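Long-range contacts in MEM-A1 (Soil metagenome, PDB 6E0S), which probably hydrolyses beta-lactam antibiotics, as a zinc-dependent subclass B3 metallo-beta-lactamase recovered from a soil metagenome library: residues F31-S36 and A256-R261; T162-P167 and S175-A180. All blocks are in the same frame, centred on the assembly; numbering follows the deposited sequence.

Interaction 1: F31-S36 and A256-R261; sequences FAVFGS and AAFIDR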
ATOM      1  N   PHE A  31       2.029  16.035   4.162  1.00 18.32           N
ATOM      2  CA  PHE A  31       2.688  16.312   5.431  1.00 18.45           C
ATOM      3  C   PHE A  31       3.855  15.370   5.621  1.00 17.84           C
ATOM      4  O   PHE A  31       3.839  14.231   5.146  1.00 18.35           O
ATOM      5  CB  PHE A  31       1.735  16.178   6.636  1.00 21.17           C
ATOM      6  CG  PHE A  31       0.871  14.908   6.637  1.00 20.66           C
ATOM      7  CD1 PHE A  31      -0.352  14.885   5.966  1.00 20.55           C
ATOM      8  CD2 PHE A  31       1.251  13.780   7.367  1.00 18.39           C
ATOM      9  CE1 PHE A  31      -1.144  13.729   5.985  1.00 20.41           C
ATOM     10  CE2 PHE A  31       0.445  12.624   7.403  1.00 19.15           C
ATOM     11  CZ  PHE A  31      -0.753  12.606   6.706  1.00 20.26           C
ATOM     12  N   ALA A  32       4.863  15.856   6.339  1.00 18.75           N
ATOM     13  CA  ALA A  32       5.920  14.991   6.831  1.00 17.54           C
ATOM     14  C   ALA A  32       5.376  14.039   7.879  1.00 18.28           C
ATOM     15  O   ALA A  32       4.592  14.439   8.746  1.00 20.11           O
ATOM     16  CB  ALA A  32       7.044  15.823   7.446  1.00 18.43           C
ATOM     17  N   VAL A  33       5.817  12.776   7.817  1.00 17.55           N
ATOM     18  CA  VAL A  33       5.366  11.802   8.800  1.00 18.76           C
ATOM     19  C   VAL A  33       6.505  11.623   9.803  1.00 19.25           C
ATOM     20  O   VAL A  33       6.337  11.860  10.999  1.00 18.92           O
ATOM     21  CB  VAL A  33       4.942  10.470   8.151  1.00 18.76           C
ATOM     22  CG1 VAL A  33       4.513   9.509   9.196  1.00 18.50           C
ATOM     23  CG2 VAL A  33       3.761  10.732   7.172  1.00 20.17           C
ATOM     24  N   PHE A  34       7.673  11.223   9.310  1.00 19.68           N
ATOM     25  CA  PHE A  34       8.851  11.013  10.149  1.00 19.01           C
ATOM     26  C   PHE A  34      10.090  11.112   9.272  1.00 18.66           C
ATOM     27  O   PHE A  34      10.180  10.413   8.270  1.00 18.22           O
ATOM     28  CB  PHE A  34       8.787   9.651  10.826  1.00 19.91           C
ATOM     29  CG  PHE A  34       9.637   9.550  12.048  1.00 22.36           C
ATOM     30  CD1 PHE A  34       9.106   9.884  13.282  1.00 23.11           C
ATOM     31  CD2 PHE A  34      10.966   9.160  11.964  1.00 19.44           C
ATOM     32  CE1 PHE A  34       9.870   9.802  14.438  1.00 23.05           C
ATOM     33  CE2 PHE A  34      11.750   9.070  13.125  1.00 20.69           C
ATOM     34  CZ  PHE A  34      11.191   9.397  14.360  1.00 22.45           C
ATOM     35  N   GLY A  35      11.031  11.980   9.640  1.00 19.34           N
ATOM     36  CA  GLY A  35      12.264  12.042   8.857  1.00 21.47           C
ATOM     37  C   GLY A  35      11.948  12.449   7.424  1.00 20.06           C
ATOM     38  O   GLY A  35      11.163  13.375   7.181  1.00 21.02           O
ATOM     39  N   SER A  36      12.503  11.704   6.458  1.00 18.94           N
ATOM     40  CA  SER A  36      12.336  11.997   5.031  1.00 17.58           C
ATOM     41  C   SER A  36      11.119  11.295   4.417  1.00 18.10           C
ATOM     42  O   SER A  36      10.986  11.257   3.178  1.00 16.81           O
ATOM     43  CB  SER A  36      13.613  11.616   4.250  1.00 18.39           C
ATOM     44  OG  SER A  36      13.741  10.212   4.045  1.00 20.90           O
ATOM     45  N   ALA A 256       5.818  12.457  16.894  1.00 23.03           N
ATOM     46  CA  ALA A 256       5.396  11.409  17.821  1.00 22.97           C
ATOM     47  C   ALA A 256       3.891  11.122  17.735  1.00 21.85           C
ATOM     48  O   ALA A 256       3.454  10.049  18.163  1.00 21.61           O
ATOM     49  CB  ALA A 256       5.768  11.796  19.251  1.00 23.60           C
ATOM     50  N   ALA A 257       3.089  12.052  17.203  1.00 20.69           N
ATOM     51  CA  ALA A 257       1.667  11.773  17.020  1.00 21.55           C
ATOM     52  C   ALA A 257       1.447  10.509  16.207  1.00 19.67           C
ATOM     53  O   ALA A 257       0.439   9.818  16.389  1.00 18.77           O
ATOM     54  CB  ALA A 257       0.978  12.947  16.335  1.00 20.59           C
ATOM     55  N   PHE A 258       2.373  10.193  15.303  1.00 19.10           N
ATOM     56  CA  PHE A 258       2.194   9.054  14.414  1.00 18.65           C
ATOM     57  C   PHE A 258       2.608   7.745  15.046  1.00 19.21           C
ATOM     58  O   PHE A 258       2.258   6.689  14.504  1.00 19.18           O
ATOM     59  CB  PHE A 258       2.980   9.272  13.110  1.00 18.95           C
ATOM     60  CG  PHE A 258       2.490  10.447  12.330  1.00 19.92           C
ATOM     61  CD1 PHE A 258       1.287  10.376  11.650  1.00 21.31           C
ATOM     62  CD2 PHE A 258       3.212  11.623  12.283  1.00 20.13           C
ATOM     63  CE1 PHE A 258       0.821  11.473  10.923  1.00 20.01           C
ATOM     64  CE2 PHE A 258       2.751  12.714  11.571  1.00 20.99           C
ATOM     65  CZ  PHE A 258       1.542  12.639  10.900  1.00 19.46           C
ATOM     66  N   ILE A 259       3.342   7.788  16.165  1.00 20.50           N
ATOM     67  CA  ILE A 259       3.914   6.581  16.754  1.00 20.36           C
ATOM     68  C   ILE A 259       2.885   5.873  17.618  1.00 19.55           C
ATOM     69  O   ILE A 259       2.291   6.472  18.522  1.00 21.02           O
ATOM     70  CB  ILE A 259       5.171   6.916  17.576  1.00 20.58           C
ATOM     71  CG1 ILE A 259       6.260   7.430  16.619  1.00 22.02           C
ATOM     72  CG2 ILE A 259       5.618   5.675  18.377  1.00 21.60           C
ATOM     73  CD1 ILE A 259       7.569   7.838  17.291  1.00 23.60           C
ATOM     74  N   ASP A 260       2.698   4.579  17.359  1.00 22.89           N
ATOM     75  CA  ASP A 260       1.826   3.744  18.185  1.00 24.22           C
ATOM     76  C   ASP A 260       2.221   2.298  17.900  1.00 21.82           C
ATOM     77  O   ASP A 260       1.836   1.749  16.860  1.00 20.48           O
ATOM     78  CB  ASP A 260       0.358   3.975  17.873  1.00 27.26           C
ATOM     79  CG  ASP A 260      -0.560   3.153  18.774  1.00 30.55           C
ATOM     80  OD1 ASP A 260      -1.737   3.528  18.899  1.00 33.52           O
ATOM     81  OD2 ASP A 260      -0.104   2.149  19.372  1.00 30.49           O
ATOM     82  N   ARG A 261       2.937   1.682  18.838  1.00 22.18           N
ATOM     83  CA  ARG A 261       3.475   0.361  18.548  1.00 24.08           C
ATOM     84  C   ARG A 261       2.421  -0.735  18.560  1.00 24.91           C
ATOM     85  O   ARG A 261       2.750  -1.881  18.220  1.00 25.42           O
ATOM     86  CB  ARG A 261       4.617   0.043  19.522  1.00 25.61           C
ATOM     87  CG  ARG A 261       5.918   0.802  19.163  1.00 26.94           C
ATOM     88  CD  ARG A 261       7.163   0.262  19.903  1.00 31.37           C
ATOM     89  NE  ARG A 261       7.411  -1.156  19.646  1.00 34.49           N
ATOM     90  CZ  ARG A 261       8.024  -1.631  18.557  1.00 36.14           C
ATOM     91  NH1 ARG A 261       8.468  -0.813  17.602  1.00 33.63           N
ATOM     92  NH2 ARG A 261       8.202  -2.933  18.422  1.00 38.96           N
TER
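A backbone hydrogen bond from Ile259 N to Ala256 O, 3.0 Å long, closes the 3-10 turn that presents Phe258 and Ile259 to Val33 and Phe34. Phe258 carries most of the contact. Its CG lies anti to its own carbonyl carbon (chi1 -63°); the ring meets both backbone and side chains of strand 31-34. Val33 CG1 sits over one face of this ring, 4.0 Å from the centroid and displaced toward the rim on the CG side, a CH-pi contact. The Val33 carbonyl oxygen comes up to the same ring, 3.4 Å from Phe258 CD2. At the far end Phe258 CZ meets Phe31 CE2 at 3.7 Å; the two rings are almost parallel (planes at 2°) but touch rim to rim, with neither over the face of the other. A looser apolar touch, Phe34 CE1 to Ile259 CD1 at 4.2 Å, extends the patch. Ile232 of strand 232-235 packs against Val33, Phe34, Phe258 and Ile259, while Leu243 and Gln247 of helix 243-247 also cover Phe258. Val33 and Phe34 both face Thr37, a classic beta bulge at the end of an outermost strand. The hydrophobic packing thus joins outermost strand 31-34 to the link between helices 250-253 and 263-285, with Ile232 of the second sheet touching both, within the alpha-beta/beta-alpha sandwich of metallo-beta-lactamases.

Interaction 2: T162-P167 and S175-A180; sequences TARYTP and SWTWRA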
ATOM      1  N   THR A 162      11.841  -2.914   2.593  1.00 16.82           N
ATOM      2  CA  THR A 162      11.723  -4.361   2.469  1.00 16.24           C
ATOM      3  C   THR A 162      10.333  -4.739   1.977  1.00 18.15           C
ATOM      4  O   THR A 162       9.327  -4.240   2.502  1.00 16.65           O
ATOM      5  CB  THR A 162      11.990  -5.031   3.814  1.00 18.90           C
ATOM      6  OG1 THR A 162      13.330  -4.723   4.238  1.00 19.97           O
ATOM      7  CG2 THR A 162      11.831  -6.548   3.735  1.00 20.70           C
ATOM      8  N   ALA A 163      10.276  -5.663   1.009  1.00 18.18           N
ATOM      9  CA  ALA A 163       8.998  -6.226   0.581  1.00 18.34           C
ATOM     10  C   ALA A 163       8.567  -7.350   1.516  1.00 19.12           C
ATOM     11  O   ALA A 163       9.331  -8.302   1.772  1.00 20.64           O
ATOM     12  CB  ALA A 163       9.076  -6.761  -0.852  1.00 17.75           C
ATOM     13  N   ARG A 164       7.346  -7.246   2.036  1.00 17.34           N
ATOM     14  CA  ARG A 164       6.755  -8.313   2.843  1.00 15.80           C
ATOM     15  C   ARG A 164       5.483  -8.772   2.145  1.00 14.04           C
ATOM     16  O   ARG A 164       4.465  -8.078   2.193  1.00 16.74           O
ATOM     17  CB  ARG A 164       6.462  -7.846   4.276  1.00 17.93           C
ATOM     18  CG  ARG A 164       7.726  -7.362   5.020  1.00 19.33           C
ATOM     19  CD  ARG A 164       8.712  -8.506   5.231  1.00 20.99           C
ATOM     20  NE  ARG A 164       8.174  -9.638   6.012  1.00 26.99           N
ATOM     21  CZ  ARG A 164       8.250  -9.767   7.341  1.00 30.66           C
ATOM     22  NH1 ARG A 164       8.848  -8.834   8.079  1.00 32.69           N
ATOM     23  NH2 ARG A 164       7.732 -10.835   7.939  1.00 30.25           N
ATOM     24  N   TYR A 165       5.535  -9.933   1.502  1.00 16.81           N
ATOM     25  CA  TYR A 165       4.358 -10.422   0.798  1.00 17.38           C
ATOM     26  C   TYR A 165       3.200 -10.561   1.785  1.00 18.36           C
ATOM     27  O   TYR A 165       3.336 -11.207   2.827  1.00 18.71           O
ATOM     28  CB  TYR A 165       4.677 -11.773   0.147  1.00 18.59           C
ATOM     29  CG  TYR A 165       5.376 -11.717  -1.202  1.00 17.95           C
ATOM     30  CD1 TYR A 165       6.119 -10.617  -1.592  1.00 15.97           C
ATOM     31  CD2 TYR A 165       5.323 -12.818  -2.063  1.00 17.78           C
ATOM     32  CE1 TYR A 165       6.748 -10.580  -2.879  1.00 17.67           C
ATOM     33  CE2 TYR A 165       5.960 -12.813  -3.312  1.00 19.09           C
ATOM     34  CZ  TYR A 165       6.667 -11.696  -3.713  1.00 18.65           C
ATOM     35  OH  TYR A 165       7.282 -11.705  -4.953  1.00 19.00           O
ATOM     36  N   THR A 166       2.063  -9.945   1.468  1.00 18.64           N
ATOM     37  CA  THR A 166       0.851 -10.083   2.280  1.00 19.93           C
ATOM     38  C   THR A 166      -0.352 -10.294   1.369  1.00 20.54           C
ATOM     39  O   THR A 166      -1.288  -9.483   1.348  1.00 20.43           O
ATOM     40  CB  THR A 166       0.644  -8.858   3.173  1.00 19.05           C
ATOM     41  OG1 THR A 166       0.632  -7.670   2.369  1.00 17.11           O
ATOM     42  CG2 THR A 166       1.735  -8.764   4.247  1.00 18.41           C
ATOM     43  N   PRO A 167      -0.361 -11.377   0.597  1.00 19.30           N
ATOM     44  CA  PRO A 167      -1.509 -11.637  -0.279  1.00 19.57           C
ATOM     45  C   PRO A 167      -2.752 -12.058   0.509  1.00 21.25           C
ATOM     46  O   PRO A 167      -2.693 -12.440   1.690  1.00 20.55           O
ATOM     47  CB  PRO A 167      -1.019 -12.770  -1.174  1.00 19.61           C
ATOM     48  CG  PRO A 167      -0.006 -13.540  -0.307  1.00 19.83           C
ATOM     49  CD  PRO A 167       0.671 -12.430   0.489  1.00 19.41           C
ATOM     50  N   SER A 175       3.089  -5.626   1.608  1.00 16.73           N
ATOM     51  CA  SER A 175       3.315  -4.574   2.590  1.00 15.71           C
ATOM     52  C   SER A 175       4.811  -4.253   2.616  1.00 15.31           C
ATOM     53  O   SER A 175       5.643  -5.126   2.390  1.00 16.24           O
ATOM     54  CB  SER A 175       2.826  -5.000   3.975  1.00 16.01           C
ATOM     55  OG  SER A 175       1.434  -5.357   3.907  1.00 17.41           O
ATOM     56  N   TRP A 176       5.144  -2.997   2.916  1.00 15.58           N
ATOM     57  CA  TRP A 176       6.505  -2.490   2.791  1.00 15.56           C
ATOM     58  C   TRP A 176       7.011  -1.913   4.111  1.00 16.70           C
ATOM     59  O   TRP A 176       6.287  -1.181   4.801  1.00 16.97           O
ATOM     60  CB  TRP A 176       6.552  -1.424   1.696  1.00 15.14           C
ATOM     61  CG  TRP A 176       6.116  -1.909   0.368  1.00 16.04           C
ATOM     62  CD1 TRP A 176       4.835  -1.840  -0.157  1.00 16.46           C
ATOM     63  CD2 TRP A 176       6.934  -2.501  -0.634  1.00 17.46           C
ATOM     64  NE1 TRP A 176       4.838  -2.347  -1.440  1.00 18.58           N
ATOM     65  CE2 TRP A 176       6.109  -2.746  -1.759  1.00 18.39           C
ATOM     66  CE3 TRP A 176       8.289  -2.840  -0.706  1.00 17.03           C
ATOM     67  CZ2 TRP A 176       6.603  -3.328  -2.932  1.00 18.21           C
ATOM     68  CZ3 TRP A 176       8.772  -3.407  -1.863  1.00 18.49           C
ATOM     69  CH2 TRP A 176       7.925  -3.639  -2.970  1.00 18.48           C
ATOM     70  N   THR A 177       8.257  -2.217   4.478  1.00 16.22           N
ATOM     71  CA  THR A 177       8.775  -1.751   5.765  1.00 17.05           C
ATOM     72  C   THR A 177      10.134  -1.065   5.587  1.00 17.04           C
ATOM     73  O   THR A 177      10.927  -1.418   4.706  1.00 16.42           O
ATOM     74  CB  THR A 177       8.904  -2.884   6.795  1.00 17.90           C
ATOM     75  OG1 THR A 177       9.887  -3.814   6.340  1.00 18.21           O
ATOM     76  CG2 THR A 177       7.569  -3.638   6.991  1.00 18.61           C
ATOM     77  N   TRP A 178      10.385  -0.053   6.419  1.00 16.71           N
ATOM     78  CA  TRP A 178      11.650   0.680   6.383  1.00 16.34           C
ATOM     79  C   TRP A 178      11.790   1.427   7.699  1.00 18.46           C
ATOM     80  O   TRP A 178      10.864   1.482   8.507  1.00 19.51           O
ATOM     81  CB  TRP A 178      11.752   1.656   5.187  1.00 13.56           C
ATOM     82  CG  TRP A 178      10.783   2.829   5.186  1.00 15.61           C
ATOM     83  CD1 TRP A 178      11.091   4.143   5.398  1.00 15.40           C
ATOM     84  CD2 TRP A 178       9.375   2.798   4.895  1.00 17.09           C
ATOM     85  NE1 TRP A 178       9.968   4.922   5.288  1.00 16.96           N
ATOM     86  CE2 TRP A 178       8.900   4.119   4.990  1.00 17.50           C
ATOM     87  CE3 TRP A 178       8.463   1.775   4.591  1.00 16.59           C
ATOM     88  CZ2 TRP A 178       7.559   4.449   4.781  1.00 18.47           C
ATOM     89  CZ3 TRP A 178       7.126   2.115   4.381  1.00 17.35           C
ATOM     90  CH2 TRP A 178       6.694   3.427   4.465  1.00 16.61           C
ATOM     91  N   ARG A 179      12.972   1.982   7.929  1.00 17.64           N
ATOM     92  CA  ARG A 179      13.200   2.808   9.109  1.00 17.32           C
ATOM     93  C   ARG A 179      13.425   4.239   8.661  1.00 18.20           C
ATOM     94  O   ARG A 179      14.123   4.479   7.670  1.00 18.26           O
ATOM     95  CB  ARG A 179      14.421   2.312   9.912  1.00 17.41           C
ATOM     96  CG  ARG A 179      14.131   0.987  10.584  1.00 20.54           C
ATOM     97  CD  ARG A 179      15.122   0.677  11.717  1.00 23.70           C
ATOM     98  NE  ARG A 179      14.874   1.466  12.916  1.00 25.26           N
ATOM     99  CZ  ARG A 179      14.035   1.129  13.901  1.00 24.92           C
ATOM    100  NH1 ARG A 179      13.344  -0.000  13.875  1.00 23.73           N
ATOM    101  NH2 ARG A 179      13.902   1.929  14.932  1.00 24.25           N
ATOM    102  N   ALA A 180      12.818   5.186   9.382  1.00 19.12           N
ATOM    103  CA  ALA A 180      13.022   6.610   9.171  1.00 19.64           C
ATOM    104  C   ALA A 180      13.677   7.172  10.421  1.00 20.84           C
ATOM    105  O   ALA A 180      13.583   6.573  11.498  1.00 21.41           O
ATOM    106  CB  ALA A 180      11.706   7.359   8.859  1.00 19.81           C
TER
HETATM  107  O   HOH W   1      13.953  -2.374   5.220  1.00 17.95           O
HETATM  108  O   HOH W   2      10.029  -6.425   7.650  1.00 26.83           O
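An antiparallel beta hairpin pairs strand 159-165 with strand 174-182, and here Thr162, Ala163 and Arg164 face Thr177, Trp176 and Ser175 in turn. Thr162 and Thr177 form a hydrogen-bonded pair: Thr162 N reaches Thr177 O over 2.7 Å, nearly straight at 170°, and Thr177 N returns a bond to Thr162 O. The same carbonyl oxygen, Thr162 O, also takes a CA-H...O contact, from Trp176 CA at 3.3 Å. Arg164 and Ser175 make the second hydrogen-bonded pair, in which Arg164 N lies 2.7 Å from Ser175 O. Between them, the non-hydrogen-bonded pair Ala163 and Trp176 shares the other face of the sheet; the six-membered ring of the indole reaches the methyl group, CZ3 to Ala163 CB 3.5 Å, while its NE1 bonds to Asn89 O. The loop of this hairpin carries the zinc ligand His169, which with His91 and His93 forms a metal site of the metallo-beta-lactamase fold, and the Thr166 side chain is about 11 Å from a bound zinc ion. At this loop end Thr166 OG1 and Ser175 OG share a hydrogen bond of 2.9 Å, and the serine hydroxyl also bonds to Asp193 N. On the threonine face a water links Thr177 OG1 to Arg164 NH1, meeting the guanidinium at its edge, in plane; the arginine chain is bent at chi2 and chi3 (-65° and -59°), and its end leads away from the partner strand. A second water accepts from Thr162 OG1 at 2.6 Å and donates to Thr177 O.

From the N terminus the chain enters strand 31-34, an outermost strand of the seven-stranded sheet, then passes the zinc ligands His91 and His93. Interaction 2 closes a short hairpin in the five-stranded sheet, with His169 in its loop. Interaction 1 closes far later, when 256-261 returns to 31-36 after 219 intervening residues, so the hairpin lies wholly within its span. Just beyond, the disulfide Cys230–Cys264 ties the helix 263-285 back to the region before strand 232-235. The contact centres lie about 17 Å apart, yet Phe34 O packs against Ala180 CB, 3.5 Å away, and Trp178 NE1 bonds to Thr37 OG1, linking the two sheets.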